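PDB 2B3B: glucose-binding protein from Thermus thermophilus HB27, which binds glucose and probably delivers it, as the periplasmic-type solute-binding component, to a binding-protein-dependent sugar transport system. Local coordinates for residues 4-9 / 48-53; 354-359 / 385-390. One frame throughout, in Å; residues are numbered along the deposited sequence.

In the fold
Both contacts belong to a two-lobed solute-binding protein, but only contact 1 reaches the sugar. Its segment 4-9 lies on strand 2-7 and runs on into Trp8 and Trp9. Trp9 bonds to the glucose and Trp8 does so weakly. Asp278, Lys312, Glu13, Ala42, His66 and His348 also hydrogen-bond to the sugar. Contact 2 joins helix 354-370 to the end of helix 373-387, away from the annotated sites. The centres of the two contacts are about 21 Å apart, and their nearest atoms about 7 Å, without touching. Glu354, in the first segment of contact 2 though not touching the second, forms a salt bridge with Arg47 of helix 44-55, which carries segment 48-53.

Contact 1 of 2, residues 4-9 / 48-53; sequences EIFSWW and AVLKTR. With GLC (alpha-D-glucopyranose), chain G.
Phe6 packs against the helix that carries Val49, Leu50 and Arg53. The tight part lies at the far end of its ring. There Phe6 CZ sits 3.7 Å from Leu50 N, and Phe6 CE2 lies 3.8 Å from Leu50 CB. Leu50 CD1 stands over one ring face, above the outer part of the ring, while Val49 CG1 meets the edge 4.0 Å from Phe6 CZ. The ring reaches the helix because CG is anti to the backbone N (chi1 -172°). Phe63 of strand 62-66 also packs on Phe6 and Leu50.

The partly exposed side is polar. Arg53 reaches in from the helix and Glu4 from the strand, and they form an end-on salt bridge. Arg53 NH2 reaches Glu4 OE1 at 2.9 Å, on the syn side and near the guanidinium plane. Arg53 NH1 reaches Glu4 OE2 at 2.9 Å, but from above the carboxylate plane. The two planes are 51° apart, so the pair is twisted rather than flat. A bend at chi3 (65°) turns the guanidinium toward the acid. Its NE is held separately by the carbonyl O of Asp58.

At the end of the strand, Ser7 OG accepts from Trp9 N at 3.1 Å, an ST turn. Trp9 NE1 then gives a nearly straight bond to glucose O3 at 2.9 Å. Trp8 NE1 points at O5 in a weak bond of 3.4 Å. Each indole presents its edge to the sugar. A parallel strand covered by a helix and leading into a sugar site at its C-terminal end is characteristic of the periplasmic binding protein fold.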
# COMPACT_ATOMS: atom_id res chain seq x y z
N GLU A 4 10.33 -19.16 -9.67
CA GLU A 4 10.77 -18.38 -8.50
C GLU A 4 9.98 -17.09 -8.44
O GLU A 4 10.06 -16.27 -9.35
CB GLU A 4 12.25 -18.07 -8.58
CG GLU A 4 12.81 -17.48 -7.30
CD GLU A 4 14.19 -16.94 -7.50
OE1 GLU A 4 14.50 -16.59 -8.67
OE2 GLU A 4 14.97 -16.90 -6.51
N ILE A 5 9.21 -16.94 -7.38
CA ILE A 5 8.32 -15.80 -7.20
C ILE A 5 8.91 -14.94 -6.07
O ILE A 5 9.08 -15.41 -4.95
CB ILE A 5 6.93 -16.22 -6.76
CG1 ILE A 5 6.26 -17.11 -7.83
CG2 ILE A 5 6.03 -15.02 -6.49
CD1 ILE A 5 5.17 -17.95 -7.25
N PHE A 6 9.19 -13.69 -6.40
CA PHE A 6 9.83 -12.76 -5.49
C PHE A 6 8.77 -11.79 -4.95
O PHE A 6 7.95 -11.25 -5.70
CB PHE A 6 10.94 -12.06 -6.27
CG PHE A 6 11.86 -11.19 -5.43
CD1 PHE A 6 13.13 -11.64 -5.07
CD2 PHE A 6 11.49 -9.90 -5.09
CE1 PHE A 6 13.99 -10.85 -4.33
CE2 PHE A 6 12.37 -9.08 -4.38
CZ PHE A 6 13.61 -9.58 -3.98
N SER A 7 8.74 -11.60 -3.64
CA SER A 7 7.77 -10.73 -3.00
C SER A 7 8.23 -10.39 -1.58
O SER A 7 9.26 -10.87 -1.11
CB SER A 7 6.40 -11.42 -2.94
OG SER A 7 6.31 -12.36 -1.88
N TRP A 8 7.45 -9.56 -0.90
CA TRP A 8 7.70 -9.34 0.51
C TRP A 8 6.59 -9.91 1.38
O TRP A 8 6.39 -9.51 2.52
CB TRP A 8 7.98 -7.87 0.79
CG TRP A 8 6.97 -6.83 0.48
CD1 TRP A 8 6.05 -6.31 1.34
CD2 TRP A 8 6.88 -6.05 -0.71
NE1 TRP A 8 5.35 -5.28 0.75
CE2 TRP A 8 5.86 -5.08 -0.51
CE3 TRP A 8 7.58 -6.05 -1.92
CZ2 TRP A 8 5.49 -4.15 -1.50
CZ3 TRP A 8 7.22 -5.12 -2.92
CH2 TRP A 8 6.18 -4.20 -2.70
N TRP A 9 5.89 -10.91 0.85
CA TRP A 9 4.77 -11.46 1.59
C TRP A 9 5.21 -12.57 2.54
O TRP A 9 4.82 -13.72 2.41
CB TRP A 9 3.70 -11.93 0.61
CG TRP A 9 3.00 -10.80 -0.03
CD1 TRP A 9 2.71 -9.57 0.54
CD2 TRP A 9 2.49 -10.76 -1.36
NE1 TRP A 9 2.08 -8.77 -0.38
CE2 TRP A 9 1.91 -9.48 -1.55
CE3 TRP A 9 2.49 -11.67 -2.43
CZ2 TRP A 9 1.31 -9.10 -2.75
CZ3 TRP A 9 1.90 -11.29 -3.63
CH2 TRP A 9 1.32 -10.01 -3.78
N ALA A 48 15.60 -3.38 -2.23
CA ALA A 48 17.06 -3.38 -2.17
C ALA A 48 17.68 -4.69 -2.65
O ALA A 48 18.70 -4.69 -3.36
CB ALA A 48 17.54 -3.07 -0.75
N VAL A 49 17.07 -5.79 -2.27
CA VAL A 49 17.54 -7.10 -2.68
C VAL A 49 17.27 -7.32 -4.19
O VAL A 49 18.12 -7.84 -4.91
CB VAL A 49 16.90 -8.18 -1.83
CG1 VAL A 49 17.29 -9.58 -2.32
CG2 VAL A 49 17.34 -7.97 -0.37
N LEU A 50 16.11 -6.88 -4.66
CA LEU A 50 15.77 -7.00 -6.08
C LEU A 50 16.78 -6.24 -6.90
O LEU A 50 17.24 -6.73 -7.92
CB LEU A 50 14.36 -6.48 -6.38
CG LEU A 50 13.88 -6.62 -7.84
CD1 LEU A 50 13.80 -8.07 -8.23
CD2 LEU A 50 12.52 -5.97 -8.02
N LYS A 51 17.14 -5.03 -6.45
CA LYS A 51 18.16 -4.22 -7.11
C LYS A 51 19.48 -4.98 -7.29
O LYS A 51 20.07 -5.01 -8.39
CB LYS A 51 18.37 -2.93 -6.33
CG LYS A 51 19.18 -1.88 -7.03
CD LYS A 51 19.13 -0.56 -6.25
CE LYS A 51 20.32 0.33 -6.55
NZ LYS A 51 20.09 1.70 -5.96
N THR A 52 19.95 -5.62 -6.23
CA THR A 52 21.16 -6.44 -6.30
C THR A 52 21.02 -7.55 -7.35
O THR A 52 21.90 -7.76 -8.17
CB THR A 52 21.47 -7.08 -4.94
OG1 THR A 52 21.59 -6.03 -3.97
CG2 THR A 52 22.79 -7.84 -5.00
N ARG A 53 19.89 -8.25 -7.32
CA ARG A 53 19.65 -9.33 -8.28
C ARG A 53 19.50 -8.85 -9.72
O ARG A 53 20.15 -9.40 -10.63
CB ARG A 53 18.41 -10.11 -7.89
CG ARG A 53 18.64 -10.92 -6.68
CD ARG A 53 17.56 -11.91 -6.50
NE ARG A 53 17.55 -12.89 -7.58
CZ ARG A 53 16.74 -13.93 -7.62
NH1 ARG A 53 15.87 -14.14 -6.65
NH2 ARG A 53 16.79 -14.77 -8.65
C1 GLC G . 2.97 -3.05 0.45
C2 GLC G . 2.05 -3.98 -0.41
C3 GLC G . 1.10 -4.91 0.36
C4 GLC G . 1.68 -5.28 1.73
C5 GLC G . 2.03 -4.02 2.53
C6 GLC G . 2.66 -4.27 3.91
O1 GLC G . 3.01 -1.73 0.08
O2 GLC G . 1.45 -3.35 -1.55
O3 GLC G . 0.93 -6.10 -0.40
O4 GLC G . 0.74 -6.06 2.46
O5 GLC G . 2.92 -3.15 1.87
O6 GLC G . 3.86 -4.97 3.78

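Contact 2 of 2, residues 354-359 / 385-390; sequences ESFMSQ and DQVGLG
This is a small surface contact between two helices of a C-terminal hairpin. The first turns of helix 354-370 meet the last turn of helix 373-387 and the residues after it. The touching is mainly apolar.

Val387 is central. Val387 CB lies 3.6 Å from Ser355 OG, and Val387 CG1 lies 3.7 Å from Ser355 CB. Val387 CG1 also comes 3.8 Å from Gln359 NE2, so one methyl sits against two residues a helical turn apart. Val387 CG2 lies at the edge of the Phe356 ring, 4.3 Å from Phe356 CB. Leu389 CD2 reaches Phe356 CE1 at 4.2 Å, meeting the ring obliquely. A chi1 of -174° swings the Phe356 ring to the side of its own carbonyl carbon and out to Leu389. Trp190 meets that ring with the planes at about 80°, and Ile383 and Ala384 touch it from the second helix.

Gln359 folds back on its own helix. Its NE2 donates to Ser355 O at 3.1 Å, with an N-H...O angle of 165°. The bond lies in the amide plane but is tilted from the carbonyl plane. This holds the amide beside Val387. With an alanine here, Ser355 O is likely to lose its side-chain donor and Val387 CG1 part of its cover.

Gly388 has positive phi and ends the second helix. Its N bonds weakly to Asp385 O, while Leu389 N reaches Ala384 O. These two bonds, with Gly388 as C-prime residue, make a Schellman motif, which here turns the chain so that Leu389 packs back on Phe356.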
# COMPACT_ATOMS: atom_id res chain seq x y z
N GLU A 354 10.65 5.52 -7.54
CA GLU A 354 11.45 5.03 -6.42
C GLU A 354 12.56 6.00 -6.03
O GLU A 354 12.97 6.04 -4.86
CB GLU A 354 12.03 3.65 -6.73
CG GLU A 354 10.95 2.58 -6.96
CD GLU A 354 11.45 1.15 -6.78
OE1 GLU A 354 12.48 0.79 -7.41
OE2 GLU A 354 10.81 0.39 -5.98
N SER A 355 13.05 6.76 -7.01
CA SER A 355 14.07 7.80 -6.75
C SER A 355 13.62 8.78 -5.67
O SER A 355 14.40 9.12 -4.77
CB SER A 355 14.39 8.56 -8.04
OG SER A 355 13.23 9.11 -8.63
N PHE A 356 12.37 9.21 -5.79
CA PHE A 356 11.73 10.05 -4.78
C PHE A 356 11.28 9.23 -3.54
O PHE A 356 11.62 9.57 -2.41
CB PHE A 356 10.53 10.77 -5.37
CG PHE A 356 9.92 11.75 -4.43
CD1 PHE A 356 10.35 13.06 -4.40
CD2 PHE A 356 8.94 11.35 -3.53
CE1 PHE A 356 9.79 13.97 -3.52
CE2 PHE A 356 8.39 12.25 -2.63
CZ PHE A 356 8.84 13.57 -2.62
N MET A 357 10.54 8.14 -3.75
CA MET A 357 10.06 7.32 -2.64
C MET A 357 11.17 6.94 -1.67
O MET A 357 11.00 7.03 -0.42
CB MET A 357 9.43 6.03 -3.17
CG MET A 357 8.15 6.18 -3.96
SD MET A 357 7.74 4.59 -4.78
CE MET A 357 7.48 3.52 -3.38
N SER A 358 12.30 6.52 -2.22
CA SER A 358 13.38 6.02 -1.40
C SER A 358 14.01 7.11 -0.53
O SER A 358 14.56 6.81 0.52
CB SER A 358 14.46 5.34 -2.25
OG SER A 358 15.08 6.32 -3.08
N GLN A 359 13.90 8.36 -0.94
CA GLN A 359 14.48 9.48 -0.22
C GLN A 359 13.50 10.16 0.75
O GLN A 359 13.88 10.87 1.67
CB GLN A 359 15.03 10.47 -1.21
CG GLN A 359 16.25 9.91 -1.92
CD GLN A 359 16.97 10.98 -2.67
OE1 GLN A 359 17.88 11.62 -2.12
NE2 GLN A 359 16.53 11.25 -3.88
N ASP A 385 13.22 18.24 -6.95
CA ASP A 385 14.11 18.94 -7.87
C ASP A 385 15.27 18.05 -8.35
O ASP A 385 15.60 18.03 -9.54
CB ASP A 385 14.68 20.19 -7.19
CG ASP A 385 13.63 21.27 -6.97
OD1 ASP A 385 12.54 21.24 -7.57
OD2 ASP A 385 13.92 22.20 -6.18
N GLN A 386 15.89 17.33 -7.43
CA GLN A 386 17.05 16.51 -7.77
C GLN A 386 16.69 15.33 -8.67
O GLN A 386 17.47 14.99 -9.59
CB GLN A 386 17.76 16.02 -6.52
CG GLN A 386 18.46 17.15 -5.73
CD GLN A 386 18.86 16.74 -4.33
OE1 GLN A 386 18.43 15.70 -3.83
NE2 GLN A 386 19.68 17.55 -3.69
N VAL A 387 15.51 14.75 -8.45
CA VAL A 387 15.06 13.62 -9.27
C VAL A 387 14.27 14.05 -10.51
O VAL A 387 13.96 13.22 -11.38
CB VAL A 387 14.22 12.58 -8.45
CG1 VAL A 387 14.98 12.15 -7.21
CG2 VAL A 387 12.82 13.12 -8.09
N GLY A 388 13.94 15.32 -10.60
CA GLY A 388 13.12 15.79 -11.71
C GLY A 388 11.69 15.28 -11.64
O GLY A 388 11.12 14.88 -12.66
N LEU A 389 11.12 15.30 -10.43
CA LEU A 389 9.76 14.83 -10.19
C LEU A 389 8.80 15.39 -11.23
O LEU A 389 8.69 16.60 -11.38
CB LEU A 389 9.31 15.21 -8.77
CG LEU A 389 8.00 14.63 -8.25
CD1 LEU A 389 8.08 13.11 -8.18
CD2 LEU A 389 7.66 15.20 -6.88
N GLY A 390 8.15 14.51 -11.99
CA GLY A 390 7.25 14.93 -13.08
C GLY A 390 7.75 14.62 -14.49
O GLY A 390 6.97 14.63 -15.45